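Local coordinates for putative solute-binding component of ABC transporter (Clostridium phytofermentans, PDB 4YS6), which binds beta-D-glucose and probably serves as the sugar-binding receptor of an ABC transporter, at residues A74-Q79 against A99-D104. Numbering follows the deposited sequence.
Sequences ASNDVQ and ASIEGD. With NA (sodium ion), chain G.
The flat N76-D77 peptide has I101 CD1 on one face, 3.5 Å from N76 C. A sodium ion lies beyond the opposite face, and from above that face a water on the metal donates to N76 O. At the peptide's edge, D77 N donates to A74 O (3.0 Å), closing a type I' turn. The side amide of N76 also meets I101: CG2 stands over its face at the oxygen, 4.0 Å from OD1. The carboxylate of E102 presents a face to V78, whose CG2 is 3.6 Å from E102 CD and almost straight above it.

In the periplasmic-binding-protein fold, these are loops at the C-terminal ends of parallel strands 68-73 and 95-98. The first leads into helix 78-90, and the side chain of N76 is about 7 Å from the bound glucose. I101 is the main joint between them. Its CG1 is anti to the carbonyl carbon (chi1 -62°) and extends CD1 under the turn, where it also touches A74 CB. No hydrogen bond crosses the contact. Q81, from the helix, binds I101 N and A99 O and so ties the second loop to the helix that follows the first.

D77 is at the N-cap but makes no capping bond. Its OD1 binds sodium at 2.5 Å, beside S75 O at 2.4 Å. Three waters are also bound to the metal, and one of them donates to D77 OD2 at 2.6 Å.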
loop_
_atom_site.group_PDB
_atom_site.type_symbol
_atom_site.label_atom_id
_atom_site.label_comp_id
_atom_site.label_asym_id
_atom_site.label_seq_id
_atom_site.Cartn_x
_atom_site.Cartn_y
_atom_site.Cartn_z
ATOM N N ALA A 74 -13.652 -1.962 8.740
ATOM C CA ALA A 74 -13.392 -1.858 10.177
ATOM C C ALA A 74 -12.950 -0.484 10.721
ATOM O O ALA A 74 -12.574 -0.380 11.879
ATOM C CB ALA A 74 -12.358 -2.892 10.554
ATOM N N SER A 75 -13.005 0.552 9.888
ATOM C CA SER A 75 -12.624 1.907 10.308
ATOM C C SER A 75 -11.224 1.963 10.903
ATOM O O SER A 75 -10.934 2.788 11.759
ATOM C CB SER A 75 -13.624 2.462 11.312
ATOM O OG SER A 75 -13.500 3.868 11.388
ATOM N N ASN A 76 -10.344 1.094 10.421
ATOM C CA ASN A 76 -8.957 1.023 10.911
ATOM C C ASN A 76 -8.855 0.776 12.419
ATOM O O ASN A 76 -7.844 1.104 13.064
ATOM C CB ASN A 76 -8.184 2.303 10.520
ATOM C CG ASN A 76 -7.163 2.065 9.426
ATOM O OD1 ASN A 76 -7.151 1.020 8.782
ATOM N ND2 ASN A 76 -6.310 3.061 9.193
ATOM N N ASP A 77 -9.887 0.164 12.983
ATOM C CA ASP A 77 -9.906 -0.217 14.392
ATOM C C ASP A 77 -9.719 -1.734 14.509
ATOM O O ASP A 77 -10.573 -2.500 14.058
ATOM C CB ASP A 77 -11.222 0.235 15.028
ATOM C CG ASP A 77 -11.289 1.739 15.226
ATOM O OD1 ASP A 77 -10.223 2.380 15.231
ATOM O OD2 ASP A 77 -12.403 2.288 15.389
ATOM N N VAL A 78 -8.598 -2.165 15.091
ATOM C CA VAL A 78 -8.248 -3.585 15.134
ATOM C C VAL A 78 -9.308 -4.443 15.822
ATOM O O VAL A 78 -9.658 -5.516 15.318
ATOM C CB VAL A 78 -6.881 -3.782 15.815
ATOM C CG1 VAL A 78 -6.581 -5.266 16.081
ATOM C CG2 VAL A 78 -5.801 -3.183 14.951
ATOM N N GLN A 79 -9.843 -3.999 16.956
ATOM C CA GLN A 79 -10.809 -4.832 17.665
ATOM C C GLN A 79 -12.104 -4.965 16.862
ATOM O O GLN A 79 -12.794 -5.995 16.934
ATOM C CB GLN A 79 -11.088 -4.275 19.062
ATOM C CG GLN A 79 -12.030 -5.133 19.863
ATOM C CD GLN A 79 -11.546 -6.561 19.972
ATOM O OE1 GLN A 79 -12.304 -7.509 19.748
ATOM N NE2 GLN A 79 -10.273 -6.724 20.303
ATOM N N ALA A 99 -8.051 -8.377 4.563
ATOM C CA ALA A 99 -7.071 -7.313 4.433
ATOM C C ALA A 99 -6.886 -6.695 5.825
ATOM O O ALA A 99 -7.686 -5.874 6.267
ATOM C CB ALA A 99 -7.524 -6.281 3.431
ATOM N N SER A 100 -5.863 -7.149 6.532
ATOM C CA SER A 100 -5.702 -6.853 7.947
ATOM C C SER A 100 -5.212 -5.437 8.201
ATOM O O SER A 100 -4.458 -4.870 7.409
ATOM C CB SER A 100 -4.731 -7.860 8.574
ATOM O OG SER A 100 -3.461 -7.750 8.000
ATOM N N ILE A 101 -5.657 -4.857 9.312
ATOM C CA ILE A 101 -5.163 -3.554 9.736
ATOM C C ILE A 101 -3.762 -3.725 10.285
ATOM O O ILE A 101 -2.819 -3.065 9.833
ATOM C CB ILE A 101 -6.075 -2.930 10.785
ATOM C CG1 ILE A 101 -7.471 -2.691 10.190
ATOM C CG2 ILE A 101 -5.518 -1.593 11.260
ATOM C CD1 ILE A 101 -8.506 -2.465 11.218
ATOM N N GLU A 102 -3.642 -4.632 11.251
ATOM C CA GLU A 102 -2.368 -4.961 11.872
ATOM C C GLU A 102 -2.082 -6.438 11.622
ATOM O O GLU A 102 -2.849 -7.294 12.033
ATOM C CB GLU A 102 -2.391 -4.671 13.370
ATOM C CG GLU A 102 -2.341 -3.192 13.690
ATOM C CD GLU A 102 -2.249 -2.915 15.185
ATOM O OE1 GLU A 102 -2.047 -3.874 15.964
ATOM O OE2 GLU A 102 -2.378 -1.733 15.577
ATOM N N GLY A 103 -0.975 -6.718 10.948
ATOM C CA GLY A 103 -0.674 -8.077 10.510
ATOM C C GLY A 103 -0.603 -9.140 11.589
ATOM O O GLY A 103 -0.932 -10.298 11.330
ATOM N N ASP A 104 -0.180 -8.774 12.792
ATOM C CA ASP A 104 -0.064 -9.770 13.879
ATOM C C ASP A 104 -1.215 -9.763 14.902
ATOM O O ASP A 104 -1.113 -10.396 15.946
ATOM C CB ASP A 104 1.279 -9.579 14.600
ATOM C CG ASP A 104 1.443 -8.195 15.203
ATOM O OD1 ASP A 104 0.604 -7.309 14.938
ATOM O OD2 ASP A 104 2.440 -7.992 15.931
HETATM NA NA NA G . -10.137 4.176 13.543
HETATM O O HOH W 1 -11.402 5.295 11.886
HETATM O O HOH W 2 -8.022 4.229 13.973
HETATM O O HOH W 3 -12.512 4.661 14.287
#